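Local coordinates for Beta/gamma crystallin domain-containing protein 1 (Homo sapiens, PDB 3CW3) that may suppress malignant melanoma, perhaps by interacting with the cytoskeleton, and is represented here by a beta/gamma-crystallin domain, at residues D73-E76 with E80-S83. Numbering follows the deposited sequence.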
ATOM      1  N   ASP A  73       7.109 -18.655  -0.991  1.00 20.66           N
ATOM      2  CA  ASP A  73       8.454 -19.226  -0.907  1.00 21.50           C
ATOM      3  C   ASP A  73       9.353 -19.216  -2.145  1.00 21.09           C
ATOM      4  O   ASP A  73      10.483 -18.724  -2.095  1.00 19.98           O
ATOM      5  CB  ASP A  73       8.367 -20.667  -0.395  1.00 25.41           C
ATOM      6  CG  ASP A  73       7.860 -20.758   1.034  1.00 29.66           C
ATOM      7  OD1 ASP A  73       7.555 -21.888   1.474  1.00 33.85           O
ATOM      8  OD2 ASP A  73       7.777 -19.721   1.722  1.00 29.30           O
ATOM      9  N   ILE A  74       8.864 -19.773  -3.247  1.00 20.33           N
ATOM     10  CA  ILE A  74       9.656 -19.863  -4.470  1.00 22.26           C
ATOM     11  C   ILE A  74      10.212 -18.558  -5.038  1.00 20.49           C
ATOM     12  O   ILE A  74      11.227 -18.570  -5.736  1.00 20.07           O
ATOM     13  CB  ILE A  74       8.862 -20.597  -5.594  1.00 24.40           C
ATOM     14  CG1 ILE A  74       8.813 -22.096  -5.293  1.00 26.82           C
ATOM     15  CG2 ILE A  74       9.524 -20.379  -6.950  1.00 28.68           C
ATOM     16  CD1 ILE A  74       8.279 -22.942  -6.441  1.00 27.10           C
ATOM     17  N   LEU A  75       9.581 -17.432  -4.728  1.00 18.75           N
ATOM     18  CA  LEU A  75      10.040 -16.166  -5.292  1.00 20.07           C
ATOM     19  C   LEU A  75      10.477 -15.107  -4.294  1.00 20.06           C
ATOM     20  O   LEU A  75      10.774 -13.986  -4.692  1.00 21.69           O
ATOM     21  CB  LEU A  75       8.931 -15.569  -6.162  1.00 19.44           C
ATOM     22  CG  LEU A  75       8.345 -16.494  -7.228  1.00 20.56           C
ATOM     23  CD1 LEU A  75       7.065 -15.889  -7.792  1.00 20.93           C
ATOM     24  CD2 LEU A  75       9.376 -16.724  -8.319  1.00 20.31           C
ATOM     25  N   GLU A  76      10.538 -15.459  -3.014  1.00 20.53           N
ATOM     26  CA  GLU A  76      10.883 -14.491  -1.976  1.00 21.07           C
ATOM     27  C   GLU A  76      12.304 -13.920  -1.890  1.00 22.04           C
ATOM     28  O   GLU A  76      12.472 -12.756  -1.518  1.00 20.16           O
ATOM     29  CB  GLU A  76      10.491 -15.055  -0.606  1.00 22.05           C
ATOM     30  CG  GLU A  76       8.988 -15.248  -0.395  1.00 22.71           C
ATOM     31  CD  GLU A  76       8.194 -13.956  -0.532  1.00 23.30           C
ATOM     32  OE1 GLU A  76       8.754 -12.872  -0.252  1.00 24.88           O
ATOM     33  OE2 GLU A  76       7.001 -14.027  -0.904  1.00 24.07           O
ATOM     34  N   GLU A  80      11.019  -8.386  -4.193  1.00 22.83           N
ATOM     35  CA  GLU A  80       9.590  -8.659  -4.103  1.00 21.45           C
ATOM     36  C   GLU A  80       9.148  -9.126  -5.489  1.00 21.64           C
ATOM     37  O   GLU A  80       9.439  -8.471  -6.491  1.00 21.69           O
ATOM     38  CB  GLU A  80       8.837  -7.384  -3.710  1.00 21.68           C
ATOM     39  CG  GLU A  80       7.354  -7.569  -3.407  1.00 20.84           C
ATOM     40  CD  GLU A  80       7.096  -8.496  -2.224  1.00 20.89           C
ATOM     41  OE1 GLU A  80       7.996  -8.659  -1.374  1.00 19.72           O
ATOM     42  OE2 GLU A  80       5.983  -9.054  -2.141  1.00 20.79           O
ATOM     43  N   ALA A  81       8.456 -10.261  -5.545  1.00 18.90           N
ATOM     44  CA  ALA A  81       7.996 -10.810  -6.816  1.00 18.84           C
ATOM     45  C   ALA A  81       6.763 -10.088  -7.334  1.00 18.21           C
ATOM     46  O   ALA A  81       5.685 -10.187  -6.754  1.00 17.63           O
ATOM     47  CB  ALA A  81       7.699 -12.301  -6.672  1.00 18.25           C
ATOM     48  N   GLU A  82       6.926  -9.371  -8.437  1.00 18.10           N
ATOM     49  CA  GLU A  82       5.819  -8.640  -9.031  1.00 19.84           C
ATOM     50  C   GLU A  82       4.748  -9.580  -9.580  1.00 18.99           C
ATOM     51  O   GLU A  82       4.985 -10.773  -9.780  1.00 17.11           O
ATOM     52  CB  GLU A  82       6.346  -7.712 -10.132  1.00 22.05           C
ATOM     53  CG  GLU A  82       7.077  -6.497  -9.568  1.00 28.14           C
ATOM     54  CD  GLU A  82       7.831  -5.699 -10.618  1.00 30.33           C
ATOM     55  OE1 GLU A  82       7.373  -5.645 -11.780  1.00 30.81           O
ATOM     56  OE2 GLU A  82       8.877  -5.107 -10.270  1.00 31.11           O
ATOM     57  N   SER A  83       3.562  -9.027  -9.804  1.00 18.35           N
ATOM     58  CA  SER A  83       2.433  -9.780 -10.324  1.00 19.93           C
ATOM     59  C   SER A  83       1.705  -8.926 -11.355  1.00 19.20           C
ATOM     60  O   SER A  83       1.840  -7.706 -11.356  1.00 19.18           O
ATOM     61  CB  SER A  83       1.475 -10.125  -9.184  1.00 20.61           C
ATOM     62  OG  SER A  83       0.224 -10.556  -9.681  1.00 24.19           O
TER
HETATM   63  O   HOH W   1       7.839 -11.561  -3.005  1.00 33.55           O
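Leu75 and Ala81 meet through their first side-chain carbons, CB of Leu75 standing 3.5 Å from CB of Ala81. Beyond that point CG of the leucine steps back from the methyl group, and CD1 returns to it, 3.8 Å from CB of Ala81. With CG trans to the leucine's own C (chi1 -52°), the branch carrying CD1 lies on the side of the alanine, whereas CD2 points off and makes no contact with 80-83. One methyl is therefore touched both at the root of the leucine and at one of its ends, a small apolar patch at the surface.

Next to it lies a polar link. A water accepts the backbone N-H of Ala81, with 2.9 Å from N to the water oxygen, and donates a weak bond to Glu76, whose OE1 is 3.2 Å away. Glu76 starts out facing away from 80-83, but its bent chain (chi1 -65°, chi2 -59°) brings the carboxylate round to the water. Its other oxygen, OE2, takes a hydrogen bond from the backbone N of Glu72, which ties the group to its own part of the chain. Glu80 also folds back, and its OE1 comes within 4.4 Å of OE1 of Glu76. Two like charges this close may raise the pKa of one of them slightly, though solvent can screen them.

Both segments belong to the long loop between strands 61-66 and 91-95 in the second Greek key motif of this beta/gamma-crystallin domain. The contact brings together two parts of this loop separated by three residues, and its centre lies about 17 Å from the centre of the chain, while Glu80 and Glu82 reach back to Ser66 at the end of strand 61-66.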